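Local coordinates for protein extracellular subtilisin-like serine proteinase (Vibrio sp. PA-44, PDB 1SH7) that probably cleaves peptide bonds within proteins as a calcium-binding, cold-adapted, secreted serine endopeptidase of the subtilisin family, at residues Y55-N60 and V92-L97. Residues are numbered along the deposited sequence; the frame is centred on the assembly and turned at random.
Sequences YDFVDN and VGVRVL. With CA (calcium ion), chain D.
Arg95 reaches alongside Asp56, its long chain extended from CG to NE, and so brings NH2 to two carboxylates: it donates to Asp56 OD1 at 3.0 Å and to Asp59 OD2 at 3.0 Å in a salt-bridge network. Both acceptors sit at the guanidinium edge, near its plane. The Asp56 carboxylate, turned 83° to that plane, receives its bond on the syn side of OD1, whereas Asp59 is met from above its carboxylate plane. Asp56 suits its place by having two oxygens to share out: OD1 also binds the calcium ion at 2.2 Å, and OD2 accepts the backbone N of Asp59 at 2.9 Å, an Asx motif in the loop that follows the strand. Arginine's charge, like the metal's, probably offsets the two carboxylates. Asp59 adds a second-shell link, since OD2 accepts from a calcium-bound water, while Asp61 and Asp63 contribute further ligands.

The backbones pair in parallel, Arg95 N donating to Tyr55 O and Phe57 N to Arg95 O (2.8 Å). These are the two parallel strands of a beta-alpha-beta unit whose connection carries helix 70-79, at the 51-56 edge of the subtilase sheet.

In van der Waals packing, Val58 lays CB over one guanidinium face; its two branches let CG1 meet the guanidinium and CG2 the Val96-Leu97 backbone. Apolar contact falls to Phe57, whose flat ring meets Val96 CG1 and, at its edge, Val94 CG1 (4.3 Å from CE2), toward helix 105-118.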
loop_
_atom_site.group_PDB
_atom_site.type_symbol
_atom_site.label_atom_id
_atom_site.label_comp_id
_atom_site.label_asym_id
_atom_site.label_seq_id
_atom_site.Cartn_x
_atom_site.Cartn_y
_atom_site.Cartn_z
ATOM N N TYR A 55 1.450 -8.105 16.183
ATOM C CA TYR A 55 0.898 -7.778 17.483
ATOM C C TYR A 55 -0.455 -7.078 17.310
ATOM O O TYR A 55 -0.701 -6.426 16.285
ATOM C CB TYR A 55 1.850 -6.872 18.274
ATOM C CG TYR A 55 1.480 -6.810 19.743
ATOM C CD1 TYR A 55 1.843 -7.833 20.615
ATOM C CD2 TYR A 55 0.758 -5.742 20.254
ATOM C CE1 TYR A 55 1.472 -7.806 21.969
ATOM C CE2 TYR A 55 0.424 -5.676 21.613
ATOM C CZ TYR A 55 0.774 -6.701 22.461
ATOM O OH TYR A 55 0.385 -6.632 23.798
ATOM N N ASP A 56 -1.332 -7.231 18.306
ATOM C CA ASP A 56 -2.647 -6.546 18.350
ATOM C C ASP A 56 -2.684 -5.443 19.433
ATOM O O ASP A 56 -2.860 -5.734 20.614
ATOM C CB ASP A 56 -3.732 -7.615 18.595
ATOM C CG ASP A 56 -5.132 -7.049 18.717
ATOM O OD1 ASP A 56 -6.101 -7.879 18.760
ATOM O OD2 ASP A 56 -5.376 -5.829 18.769
ATOM N N PHE A 57 -2.556 -4.189 19.024
ATOM C CA PHE A 57 -2.567 -3.056 19.945
ATOM C C PHE A 57 -3.953 -2.529 20.307
ATOM O O PHE A 57 -4.063 -1.595 21.088
ATOM C CB PHE A 57 -1.759 -1.897 19.377
ATOM C CG PHE A 57 -0.298 -2.171 19.350
ATOM C CD1 PHE A 57 0.456 -2.017 20.501
ATOM C CD2 PHE A 57 0.302 -2.653 18.201
ATOM C CE1 PHE A 57 1.809 -2.285 20.491
ATOM C CE2 PHE A 57 1.651 -2.950 18.174
ATOM C CZ PHE A 57 2.411 -2.772 19.319
ATOM N N VAL A 58 -4.983 -3.077 19.676
ATOM C CA VAL A 58 -6.352 -2.757 20.017
ATOM C C VAL A 58 -6.687 -3.521 21.305
ATOM O O VAL A 58 -7.154 -2.959 22.282
ATOM C CB VAL A 58 -7.329 -3.151 18.849
ATOM C CG1 VAL A 58 -8.786 -3.030 19.259
ATOM C CG2 VAL A 58 -7.071 -2.316 17.607
ATOM N N ASP A 59 -6.420 -4.814 21.329
ATOM C CA ASP A 59 -6.769 -5.628 22.496
ATOM C C ASP A 59 -5.573 -6.082 23.358
ATOM O O ASP A 59 -5.735 -6.854 24.306
ATOM C CB ASP A 59 -7.586 -6.834 22.030
ATOM C CG ASP A 59 -8.967 -6.431 21.573
ATOM O OD1 ASP A 59 -9.528 -5.495 22.181
ATOM O OD2 ASP A 59 -9.547 -6.956 20.606
ATOM N N ASN A 60 -4.385 -5.600 23.009
ATOM C CA ASN A 60 -3.137 -6.020 23.650
ATOM C C ASN A 60 -3.025 -7.531 23.774
ATOM O O ASN A 60 -3.012 -8.092 24.859
ATOM C CB ASN A 60 -2.951 -5.292 24.981
ATOM C CG ASN A 60 -2.807 -3.797 24.784
ATOM O OD1 ASN A 60 -1.964 -3.339 23.989
ATOM N ND2 ASN A 60 -3.679 -3.026 25.427
ATOM N N VAL A 92 2.803 -9.640 7.685
ATOM C CA VAL A 92 2.695 -9.567 9.127
ATOM C C VAL A 92 1.586 -8.604 9.504
ATOM O O VAL A 92 1.592 -7.436 9.052
ATOM C CB VAL A 92 4.051 -9.176 9.788
ATOM C CG1 VAL A 92 3.885 -9.058 11.297
ATOM C CG2 VAL A 92 5.126 -10.208 9.459
ATOM N N GLY A 93 0.632 -9.076 10.329
ATOM C CA GLY A 93 -0.493 -8.259 10.802
ATOM C C GLY A 93 -0.126 -7.387 11.987
ATOM O O GLY A 93 0.404 -7.881 12.975
ATOM N N VAL A 94 -0.358 -6.082 11.880
ATOM C CA VAL A 94 -0.157 -5.145 13.002
ATOM C C VAL A 94 -1.482 -4.449 13.250
ATOM O O VAL A 94 -1.842 -3.472 12.595
ATOM C CB VAL A 94 0.974 -4.133 12.717
ATOM C CG1 VAL A 94 1.266 -3.267 13.933
ATOM C CG2 VAL A 94 2.239 -4.867 12.282
ATOM N N ARG A 95 -2.267 -5.027 14.130
ATOM C CA ARG A 95 -3.623 -4.573 14.328
ATOM C C ARG A 95 -3.706 -3.328 15.230
ATOM O O ARG A 95 -3.454 -3.396 16.447
ATOM C CB ARG A 95 -4.480 -5.713 14.858
ATOM C CG ARG A 95 -5.944 -5.325 15.122
ATOM C CD ARG A 95 -6.794 -6.522 15.464
ATOM N NE ARG A 95 -8.200 -6.143 15.534
ATOM C CZ ARG A 95 -8.946 -6.051 16.624
ATOM N NH1 ARG A 95 -10.205 -5.668 16.495
ATOM N NH2 ARG A 95 -8.514 -6.377 17.818
ATOM N N VAL A 96 -4.073 -2.196 14.630
ATOM C CA VAL A 96 -4.232 -0.951 15.372
ATOM C C VAL A 96 -5.624 -0.325 15.244
ATOM O O VAL A 96 -5.863 0.726 15.851
ATOM C CB VAL A 96 -3.183 0.118 14.968
ATOM C CG1 VAL A 96 -1.736 -0.400 15.238
ATOM C CG2 VAL A 96 -3.348 0.540 13.486
ATOM N N LEU A 97 -6.497 -0.963 14.450
ATOM C CA LEU A 97 -7.875 -0.517 14.248
ATOM C C LEU A 97 -8.853 -1.637 14.630
ATOM O O LEU A 97 -8.643 -2.836 14.287
ATOM C CB LEU A 97 -8.093 -0.117 12.787
ATOM C CG LEU A 97 -7.127 0.885 12.148
ATOM C CD1 LEU A 97 -7.425 0.963 10.671
ATOM C CD2 LEU A 97 -7.259 2.275 12.780
HETATM CA CA CA D . -6.608 -10.031 18.838
HETATM O O HOH W 1 -11.553 -6.365 19.049
HETATM O O HOH W 2 -8.784 -9.294 19.632
HETATM O O HOH W 3 -7.754 -9.773 16.772
HETATM O O HOH W 4 -7.406 -12.238 19.199
#